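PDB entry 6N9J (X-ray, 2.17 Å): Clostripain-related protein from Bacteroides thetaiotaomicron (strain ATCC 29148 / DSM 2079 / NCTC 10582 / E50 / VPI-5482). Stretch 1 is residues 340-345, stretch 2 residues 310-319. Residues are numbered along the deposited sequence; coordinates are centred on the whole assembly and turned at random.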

# COMPACT_ATOMS: atom_id res chain seq x y z
N GLY A 340 -0.46 20.67 0.80
CA GLY A 340 -1.86 20.33 0.59
C GLY A 340 -2.19 18.88 0.93
O GLY A 340 -3.34 18.46 0.83
N PHE A 341 -1.19 18.12 1.34
CA PHE A 341 -1.31 16.69 1.57
C PHE A 341 -2.30 16.34 2.68
O PHE A 341 -2.14 16.77 3.83
CB PHE A 341 0.07 16.13 1.89
CG PHE A 341 0.08 14.72 2.42
CD1 PHE A 341 0.02 13.64 1.57
CD2 PHE A 341 0.22 14.49 3.79
CE1 PHE A 341 0.06 12.35 2.06
CE2 PHE A 341 0.27 13.20 4.28
CZ PHE A 341 0.18 12.12 3.42
N GLU A 342 -3.31 15.55 2.36
CA GLU A 342 -4.22 15.12 3.40
C GLU A 342 -4.26 13.60 3.51
O GLU A 342 -5.02 13.05 4.32
CB GLU A 342 -5.62 15.68 3.16
CG GLU A 342 -5.70 17.22 3.26
CD GLU A 342 -5.38 17.76 4.66
OE1 GLU A 342 -5.14 18.98 4.77
OE2 GLU A 342 -5.38 16.98 5.65
N GLY A 343 -3.42 12.93 2.73
CA GLY A 343 -3.14 11.53 2.96
C GLY A 343 -3.84 10.52 2.08
O GLY A 343 -3.55 9.33 2.17
N VAL A 344 -4.78 10.97 1.25
CA VAL A 344 -5.55 10.05 0.41
C VAL A 344 -5.74 10.60 -1.01
O VAL A 344 -5.97 11.80 -1.18
CB VAL A 344 -6.94 9.73 1.04
CG1 VAL A 344 -7.69 8.70 0.20
CG2 VAL A 344 -6.77 9.22 2.45
N SER A 345 -5.64 9.74 -2.01
CA SER A 345 -5.84 10.19 -3.39
C SER A 345 -7.20 9.76 -3.93
O SER A 345 -7.88 8.92 -3.34
CB SER A 345 -4.74 9.67 -4.32
OG SER A 345 -5.04 8.35 -4.75
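Stretch 2 310-319: MYKNAVIWKN

Stretch 2 changes its backbone form partway along. Residues 310-314 are the end of a helix that begins earlier in the chain. V315 is the first residue to leave helical angles, with phi/psi of -97/93. From there the chain runs as a strand through N319 and continues beyond it. The turn out of the helix is held by backbone hydrogen bonds to Y311 O, from V315 N at 3.0 Å and from A314 N at 3.2 Å.

Residues 340-344 of stretch 1 form neither a regular helix nor a strand. Along stretch 1 the partners come in reverse order: F341 meets K318 and N319, while V344 meets V315 and Y311, so the stretches run in roughly opposing senses. The closest backbone approach by CA atoms is between G343 CA and K318 CA, at 5.8 Å. No backbone-to-backbone hydrogen bond joins the two stretches. Each contact involves a side chain on at least one side, and the two stretches together bury 352 Å².

K318 covers the most surface. Its CA-to-CB bond points toward stretch 1, and chi1 is p, with chi2 and chi3 both t. The extended chain runs past G343, where K318 CD lies 4.1 Å from G343 N, and on to the side chain of E342. There K318 NZ and E342 OE2 form a long salt bridge of 3.7 Å. The carbon before the amine is nearer still, with K318 CE 3.1 Å from E342 OE2. At its other end, K318 CB packs 3.8 Å from F341 CE2.

E342 is nearly as well covered and has a second partner in the helix. Y311 OH donates a hydrogen bond to E342 O at 3.1 Å. The carbonyl oxygen lies at the edge of the tyrosine ring, near its plane, as expected for an acceptor facing a phenolic hydroxyl. The same hydroxyl is close to carbon as well: Y311 OH is 3.4 Å from E342 CB and 3.9 Å from V344 CB. E342 is thus tied through its backbone to the helix and through its carboxylate to the strand.

F341 is buried. Its CA-to-CB bond points sideways, but the end of the ring comes nearer to stretch 2. Besides K318 CB, F341 CE2 meets the backbone of the next residue, 3.8 Å from N319 O. The N319 CA-to-CB bond points away.

G343 lies close against the strand. A CB built here in ideal geometry would point toward stretch 2, a tight 3.4 Å from K318 CB and 3.6 Å from V315 CG1. The backbone angles of 101/-7 call for glycine in any case, because a CB would be jammed against E342 O.

V344 and V315 form an apolar contact. Both CA-to-CB bonds point toward the opposing stretch, and both chi1 angles are t. V344 CG2 meets V315 CG2 at 3.5 Å, a close van der Waals fit. V315 CG1 also lies 3.8 Å from E342 O. Beyond V344, the S345 CA-to-CB bond points away, and S345 makes no contact with stretch 2.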

# COMPACT_ATOMS: atom_id res chain seq x y z
N MET A 310 -16.15 13.34 9.12
CA MET A 310 -16.15 11.96 8.66
C MET A 310 -14.81 11.61 8.04
O MET A 310 -14.34 10.48 8.13
CB MET A 310 -17.27 11.71 7.65
CG MET A 310 -18.67 11.90 8.22
SD MET A 310 -19.09 10.84 9.63
CE MET A 310 -18.84 11.99 10.96
N TYR A 311 -14.21 12.60 7.39
CA TYR A 311 -12.87 12.43 6.83
C TYR A 311 -11.84 12.20 7.93
O TYR A 311 -10.97 11.35 7.81
CB TYR A 311 -12.48 13.65 6.00
CG TYR A 311 -11.23 13.48 5.18
CD1 TYR A 311 -9.98 13.65 5.75
CD2 TYR A 311 -11.31 13.14 3.84
CE1 TYR A 311 -8.83 13.50 4.99
CE2 TYR A 311 -10.17 12.99 3.08
CZ TYR A 311 -8.93 13.17 3.66
OH TYR A 311 -7.79 13.02 2.91
N LYS A 312 -11.92 13.00 8.98
CA LYS A 312 -11.01 12.87 10.11
C LYS A 312 -11.14 11.49 10.75
O LYS A 312 -10.14 10.89 11.16
CB LYS A 312 -11.26 13.97 11.15
N ASN A 313 -12.37 10.99 10.84
CA ASN A 313 -12.64 9.67 11.43
C ASN A 313 -12.04 8.52 10.63
O ASN A 313 -11.70 7.48 11.20
CB ASN A 313 -14.15 9.43 11.56
CG ASN A 313 -14.78 10.24 12.68
OD1 ASN A 313 -14.08 10.81 13.52
ND2 ASN A 313 -16.10 10.29 12.70
N ALA A 314 -11.93 8.70 9.31
CA ALA A 314 -11.45 7.62 8.45
C ALA A 314 -9.94 7.66 8.26
O ALA A 314 -9.29 6.62 8.23
CB ALA A 314 -12.15 7.65 7.11
N VAL A 315 -9.39 8.87 8.10
CA VAL A 315 -7.94 9.02 7.91
C VAL A 315 -7.33 9.36 9.26
O VAL A 315 -7.29 10.51 9.64
CB VAL A 315 -7.61 10.13 6.87
CG1 VAL A 315 -6.09 10.24 6.64
CG2 VAL A 315 -8.36 9.88 5.54
N ILE A 316 -6.88 8.35 10.00
CA ILE A 316 -6.56 8.58 11.42
C ILE A 316 -5.09 8.93 11.69
O ILE A 316 -4.72 9.27 12.81
CB ILE A 316 -6.95 7.35 12.27
CG1 ILE A 316 -6.18 6.11 11.84
CG2 ILE A 316 -8.45 7.09 12.18
CD1 ILE A 316 -6.38 4.95 12.79
N TRP A 317 -4.26 8.87 10.66
CA TRP A 317 -2.84 9.15 10.84
C TRP A 317 -2.34 9.62 9.48
O TRP A 317 -2.71 9.03 8.47
CB TRP A 317 -2.08 7.89 11.33
CG TRP A 317 -0.67 8.17 11.77
CD1 TRP A 317 -0.22 8.33 13.05
CD2 TRP A 317 0.48 8.35 10.92
NE1 TRP A 317 1.13 8.60 13.05
CE2 TRP A 317 1.58 8.62 11.76
CE3 TRP A 317 0.68 8.29 9.53
CZ2 TRP A 317 2.86 8.82 11.25
CZ3 TRP A 317 1.95 8.51 9.03
CH2 TRP A 317 3.03 8.78 9.89
N LYS A 318 -1.53 10.67 9.44
CA LYS A 318 -0.81 11.02 8.20
C LYS A 318 0.44 11.85 8.49
O LYS A 318 0.51 12.57 9.49
CB LYS A 318 -1.71 11.78 7.22
CG LYS A 318 -2.02 13.20 7.67
CD LYS A 318 -3.01 13.86 6.73
CE LYS A 318 -3.58 15.11 7.37
NZ LYS A 318 -2.49 16.05 7.72
N ASN A 319 1.43 11.72 7.62
CA ASN A 319 2.62 12.55 7.72
C ASN A 319 3.38 12.55 6.41
O ASN A 319 3.38 11.57 5.69
CB ASN A 319 3.52 12.08 8.86
CG ASN A 319 4.01 13.22 9.72
OD1 ASN A 319 4.07 14.37 9.27
ND2 ASN A 319 4.37 12.93 10.96